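Local coordinates for solute-binding protein (Thermoactinomyces vulgaris, PDB 2ZYO) that binds maltotetraose in a cleft and, as a cyclo/maltodextrin-binding protein of the bacterial solute-binding family, probably serves sugar uptake through the membrane, at residues 181-186 with 269-274; 202-207 with 383-388. One frame throughout, in Å; residues are numbered along the deposited sequence.

Interaction 1 of 2, residues 181-186 with 269-274; sequences FAAKGA and KIDGKD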
loop_
_atom_site.group_PDB
_atom_site.type_symbol
_atom_site.label_atom_id
_atom_site.label_comp_id
_atom_site.label_asym_id
_atom_site.label_seq_id
_atom_site.Cartn_x
_atom_site.Cartn_y
_atom_site.Cartn_z
ATOM N N PHE A 181 -13.926 4.274 7.837
ATOM C CA PHE A 181 -13.548 4.488 9.232
ATOM C C PHE A 181 -12.844 5.831 9.412
ATOM O O PHE A 181 -13.164 6.588 10.329
ATOM C CB PHE A 181 -12.675 3.336 9.736
ATOM C CG PHE A 181 -13.426 2.042 9.903
ATOM C CD1 PHE A 181 -13.919 1.670 11.147
ATOM C CD2 PHE A 181 -13.645 1.199 8.816
ATOM C CE1 PHE A 181 -14.617 0.474 11.313
ATOM C CE2 PHE A 181 -14.345 -0.002 8.968
ATOM C CZ PHE A 181 -14.830 -0.364 10.218
ATOM N N ALA A 182 -11.901 6.128 8.518
ATOM C CA ALA A 182 -11.172 7.398 8.546
ATOM C C ALA A 182 -12.106 8.602 8.409
ATOM O O ALA A 182 -11.891 9.634 9.049
ATOM C CB ALA A 182 -10.108 7.424 7.461
ATOM N N ALA A 183 -13.147 8.457 7.587
ATOM C CA ALA A 183 -14.152 9.507 7.389
ATOM C C ALA A 183 -14.827 9.913 8.696
ATOM O O ALA A 183 -15.192 11.074 8.881
ATOM C CB ALA A 183 -15.197 9.053 6.381
ATOM N N LYS A 184 -14.986 8.948 9.600
ATOM C CA LYS A 184 -15.656 9.188 10.877
ATOM C C LYS A 184 -14.688 9.663 11.961
ATOM O O LYS A 184 -15.114 10.031 13.057
ATOM C CB LYS A 184 -16.399 7.929 11.340
ATOM C CG LYS A 184 -17.256 7.263 10.265
ATOM C CD LYS A 184 -18.248 8.229 9.625
ATOM C CE LYS A 184 -18.905 7.602 8.413
ATOM N NZ LYS A 184 -19.895 8.519 7.777
ATOM N N GLY A 185 -13.394 9.652 11.642
ATOM C CA GLY A 185 -12.347 10.062 12.577
ATOM C C GLY A 185 -11.715 8.912 13.347
ATOM O O GLY A 185 -10.977 9.138 14.307
ATOM N N ALA A 186 -12.001 7.680 12.924
ATOM C CA ALA A 186 -11.471 6.488 13.583
ATOM C C ALA A 186 -10.027 6.210 13.181
ATOM O O ALA A 186 -9.645 6.409 12.024
ATOM C CB ALA A 186 -12.344 5.280 13.283
ATOM N N LYS A 269 -15.837 12.454 -2.457
ATOM C CA LYS A 269 -15.714 13.096 -1.154
ATOM C C LYS A 269 -16.733 12.531 -0.174
ATOM O O LYS A 269 -17.891 12.298 -0.528
ATOM C CB LYS A 269 -15.830 14.617 -1.270
ATOM C CG LYS A 269 -14.624 15.251 -1.946
ATOM C CD LYS A 269 -14.658 16.766 -1.879
ATOM C CE LYS A 269 -13.374 17.349 -2.453
ATOM N NZ LYS A 269 -13.384 18.836 -2.441
ATOM N N ILE A 270 -16.272 12.282 1.047
ATOM C CA ILE A 270 -17.089 11.661 2.081
ATOM C C ILE A 270 -17.082 12.532 3.332
ATOM O O ILE A 270 -16.028 13.017 3.761
ATOM C CB ILE A 270 -16.618 10.207 2.385
ATOM C CG1 ILE A 270 -17.522 9.544 3.436
ATOM C CG2 ILE A 270 -15.130 10.175 2.779
ATOM C CD1 ILE A 270 -17.384 8.029 3.520
ATOM N N ASP A 271 -18.271 12.738 3.897
ATOM C CA ASP A 271 -18.464 13.613 5.053
ATOM C C ASP A 271 -17.797 14.981 4.846
ATOM O O ASP A 271 -17.188 15.540 5.759
ATOM C CB ASP A 271 -18.001 12.920 6.344
ATOM C CG ASP A 271 -18.839 11.694 6.679
ATOM O OD1 ASP A 271 -20.082 11.807 6.703
ATOM O OD2 ASP A 271 -18.259 10.614 6.914
ATOM N N GLY A 272 -17.912 15.493 3.621
ATOM C CA GLY A 272 -17.430 16.826 3.268
ATOM C C GLY A 272 -15.949 16.961 2.969
ATOM O O GLY A 272 -15.484 18.056 2.639
ATOM N N LYS A 273 -15.204 15.861 3.075
ATOM C CA LYS A 273 -13.749 15.888 2.888
ATOM C C LYS A 273 -13.257 14.858 1.879
ATOM O O LYS A 273 -13.998 13.957 1.486
ATOM C CB LYS A 273 -13.033 15.652 4.219
ATOM C CG LYS A 273 -13.124 16.798 5.221
ATOM C CD LYS A 273 -12.148 16.600 6.382
ATOM C CE LYS A 273 -12.435 15.319 7.156
ATOM N NZ LYS A 273 -11.456 15.077 8.252
ATOM N N ASP A 274 -11.996 14.999 1.469
ATOM C CA ASP A 274 -11.332 13.991 0.647
ATOM C C ASP A 274 -11.341 12.651 1.372
ATOM O O ASP A 274 -11.138 12.596 2.587
ATOM C CB ASP A 274 -9.881 14.390 0.362
ATOM C CG ASP A 274 -9.767 15.639 -0.493
ATOM O OD1 ASP A 274 -10.465 15.735 -1.524
ATOM O OD2 ASP A 274 -8.954 16.519 -0.140
#

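Interaction 2 of 2, residues 202-207 with 383-388; sequences GLNSPE and DAVKIM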
loop_
_atom_site.group_PDB
_atom_site.type_symbol
_atom_site.label_atom_id
_atom_site.label_comp_id
_atom_site.label_asym_id
_atom_site.label_seq_id
_atom_site.Cartn_x
_atom_site.Cartn_y
_atom_site.Cartn_z
ATOM N N GLY A 202 -7.957 2.143 18.471
ATOM C CA GLY A 202 -9.133 2.989 18.281
ATOM C C GLY A 202 -10.287 2.329 17.551
ATOM O O GLY A 202 -11.256 2.996 17.191
ATOM N N LEU A 203 -10.200 1.017 17.353
ATOM C CA LEU A 203 -11.160 0.314 16.501
ATOM C C LEU A 203 -12.476 -0.091 17.177
ATOM O O LEU A 203 -13.342 -0.690 16.534
ATOM C CB LEU A 203 -10.494 -0.873 15.788
ATOM C CG LEU A 203 -9.442 -0.508 14.729
ATOM C CD1 LEU A 203 -8.843 -1.754 14.106
ATOM C CD2 LEU A 203 -10.020 0.406 13.645
ATOM N N ASN A 204 -12.636 0.238 18.458
ATOM C CA ASN A 204 -13.952 0.119 19.100
ATOM C C ASN A 204 -14.445 1.440 19.705
ATOM O O ASN A 204 -15.285 1.456 20.609
ATOM C CB ASN A 204 -14.007 -1.048 20.104
ATOM C CG ASN A 204 -13.121 -0.833 21.319
ATOM O OD1 ASN A 204 -12.045 -0.247 21.230
ATOM N ND2 ASN A 204 -13.574 -1.328 22.468
ATOM N N SER A 205 -13.919 2.543 19.173
ATOM C CA SER A 205 -14.355 3.891 19.530
ATOM C C SER A 205 -15.731 4.168 18.921
ATOM O O SER A 205 -16.143 3.461 17.996
ATOM C CB SER A 205 -13.349 4.915 19.005
ATOM O OG SER A 205 -13.380 4.965 17.588
ATOM N N PRO A 206 -16.448 5.194 19.427
ATOM C CA PRO A 206 -17.714 5.572 18.790
ATOM C C PRO A 206 -17.528 5.888 17.303
ATOM O O PRO A 206 -18.385 5.540 16.487
ATOM C CB PRO A 206 -18.128 6.834 19.555
ATOM C CG PRO A 206 -17.470 6.706 20.876
ATOM C CD PRO A 206 -16.159 6.033 20.607
ATOM N N GLU A 207 -16.406 6.524 16.967
ATOM C CA GLU A 207 -16.049 6.808 15.577
ATOM C C GLU A 207 -15.967 5.526 14.748
ATOM O O GLU A 207 -16.468 5.475 13.624
ATOM C CB GLU A 207 -14.719 7.565 15.500
ATOM C CG GLU A 207 -14.757 8.996 16.037
ATOM C CD GLU A 207 -14.563 9.105 17.545
ATOM O OE1 GLU A 207 -14.514 8.069 18.246
ATOM O OE2 GLU A 207 -14.464 10.252 18.035
ATOM N N ASP A 383 -15.475 -7.290 20.354
ATOM C CA ASP A 383 -14.865 -8.617 20.304
ATOM C C ASP A 383 -13.528 -8.611 19.571
ATOM O O ASP A 383 -12.566 -9.230 20.025
ATOM C CB ASP A 383 -15.812 -9.622 19.642
ATOM C CG ASP A 383 -16.989 -9.995 20.524
ATOM O OD1 ASP A 383 -17.047 -9.550 21.691
ATOM O OD2 ASP A 383 -17.863 -10.744 20.041
ATOM N N ALA A 384 -13.475 -7.905 18.442
ATOM C CA ALA A 384 -12.264 -7.834 17.625
ATOM C C ALA A 384 -11.105 -7.179 18.370
ATOM O O ALA A 384 -9.978 -7.673 18.321
ATOM C CB ALA A 384 -12.538 -7.100 16.317
ATOM N N VAL A 385 -11.391 -6.076 19.060
ATOM C CA VAL A 385 -10.362 -5.346 19.808
ATOM C C VAL A 385 -9.835 -6.187 20.976
ATOM O O VAL A 385 -8.629 -6.225 21.216
ATOM C CB VAL A 385 -10.858 -3.945 20.263
ATOM C CG1 VAL A 385 -9.895 -3.310 21.262
ATOM C CG2 VAL A 385 -11.022 -3.030 19.053
ATOM N N LYS A 386 -10.737 -6.873 21.674
ATOM C CA LYS A 386 -10.351 -7.808 22.736
ATOM C C LYS A 386 -9.367 -8.863 22.218
ATOM O O LYS A 386 -8.355 -9.148 22.865
ATOM C CB LYS A 386 -11.593 -8.475 23.347
ATOM C CG LYS A 386 -11.315 -9.411 24.528
ATOM C CD LYS A 386 -10.705 -8.671 25.719
ATOM C CE LYS A 386 -10.395 -9.620 26.871
ATOM N NZ LYS A 386 -9.389 -10.668 26.519
ATOM N N ILE A 387 -9.669 -9.422 21.049
ATOM C CA ILE A 387 -8.813 -10.418 20.403
ATOM C C ILE A 387 -7.438 -9.845 20.039
ATOM O O ILE A 387 -6.412 -10.482 20.289
ATOM C CB ILE A 387 -9.511 -11.041 19.164
ATOM C CG1 ILE A 387 -10.652 -11.960 19.612
ATOM C CG2 ILE A 387 -8.514 -11.806 18.302
ATOM C CD1 ILE A 387 -11.634 -12.333 18.514
ATOM N N MET A 388 -7.427 -8.639 19.469
ATOM C CA MET A 388 -6.182 -7.946 19.118
ATOM C C MET A 388 -5.256 -7.786 20.310
ATOM O O MET A 388 -4.071 -8.116 20.238
ATOM C CB MET A 388 -6.479 -6.555 18.568
ATOM C CG MET A 388 -7.069 -6.531 17.195
ATOM S SD MET A 388 -7.608 -4.861 16.820
ATOM C CE MET A 388 -8.775 -5.222 15.511
#

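Interaction 1 of 2, residues 181-186 with 269-274
A183 and D271 mark the closest backbone approach, their CA atoms 6.4 Å apart, where the C-terminal end of one helix meets a tight turn. The 181-186 segment finishes its helix in a Schellman motif: G185 takes a positive phi, G185 N bonds back to A182 O and A186 N to F181 O. F181 O also accepts from K184 N, the two donors arriving on opposite faces of its plane. Across from it, residues 270 to 273 form a type I' beta turn, closed by paired backbone bonds between I270 and K273, which presents D271 to the helix end.

A183 CB is the apolar centre of the contact. It packs against the I270 side chain, with I270 CD1 at 3.7 Å, and D271 OD2 borders the same methyl at 3.5 Å. K184 leaves the backbone pointing away, but the bend at chi2 (-54°) turns its otherwise extended end back toward D271, and the two side chains cross at about a right angle. There K184 NZ forms a salt bridge of 2.8 Å with D271 OD2, using the syn lone pair of that oxygen. K184 NZ has a second carboxylate partner in E214 of helix 206-220, so one ammonium group joins three elements. A methionine in place of K184 would probably leave the carboxylates of D271 and E214 without the ammonium group they share.

F181 packs on M212 and V215 of that same helix 206-220, while the turn belongs to the loop linking strands 262-265 and 278-287.

Interaction 2 of 2, residues 202-207 with 383-388
L203 is the first residue of the 202-207 segment to touch helix 377-394, meeting it at both V385 and M388. Its CB lies 3.9 Å from V385 CG2. Farther out, L203 CD1 meets the terminal methyl of M388, CE, at 3.7 Å. The M388 chain is extended beyond CG, which carries that methyl over to the leucine, and the two side chains cross at about a right angle. I363 of helix 360-371 touches both L203 and M388, and V359 does the same, so the pair sits inside a larger apolar cluster.

N204 follows, and its CA comes within 6.6 Å of the V385 CA, the nearest backbone approach. With chi1 at 67°, CG lies between the backbone N and the carbonyl carbon, and the amide is held against the valine: N204 OD1 is 3.7 Å from both V385 CG1 and V385 CG2. V385 CG2, anti to its own carbonyl carbon, also rests 3.7 Å from N204 CB and thus packs against two consecutive residues. The other end of the amide is fixed by a hydrogen bond from N204 ND2 to N382 OD1, one residue before the helical segment.

S205 then turns the chain into helix 206-220 as its N-cap, with OG bonded to A208 N.

Chemically, the join between 202-207 and 383-388 is made by van der Waals packing of L203, V385 and the CE methyl of M388, with the N204 amide lying against the valine methyls. The neighbouring N204–N382 bond is likely to fix the rotation of the amide, while the contact itself depends on apolar fit and has little directionality.

The two interactions lie 19 Å apart, centre to centre, and their segments alternate along the chain. They meet directly at E207, the last residue of the 202-207 segment: E207 CG lies 3.2 Å from K184 O and E207 CB 3.7 Å from A186 N, which is plain packing. Helix 206-220 is the shared element, since it starts within interaction 2 and supplies E214 to the salt-bridge cluster of interaction 1. Helix 174-183, which ends in interaction 1, begins next to N173 and includes the pocket residues Y175 and Y176. In interaction 2 the M388 side chain is about 11 Å from a bound glucose unit.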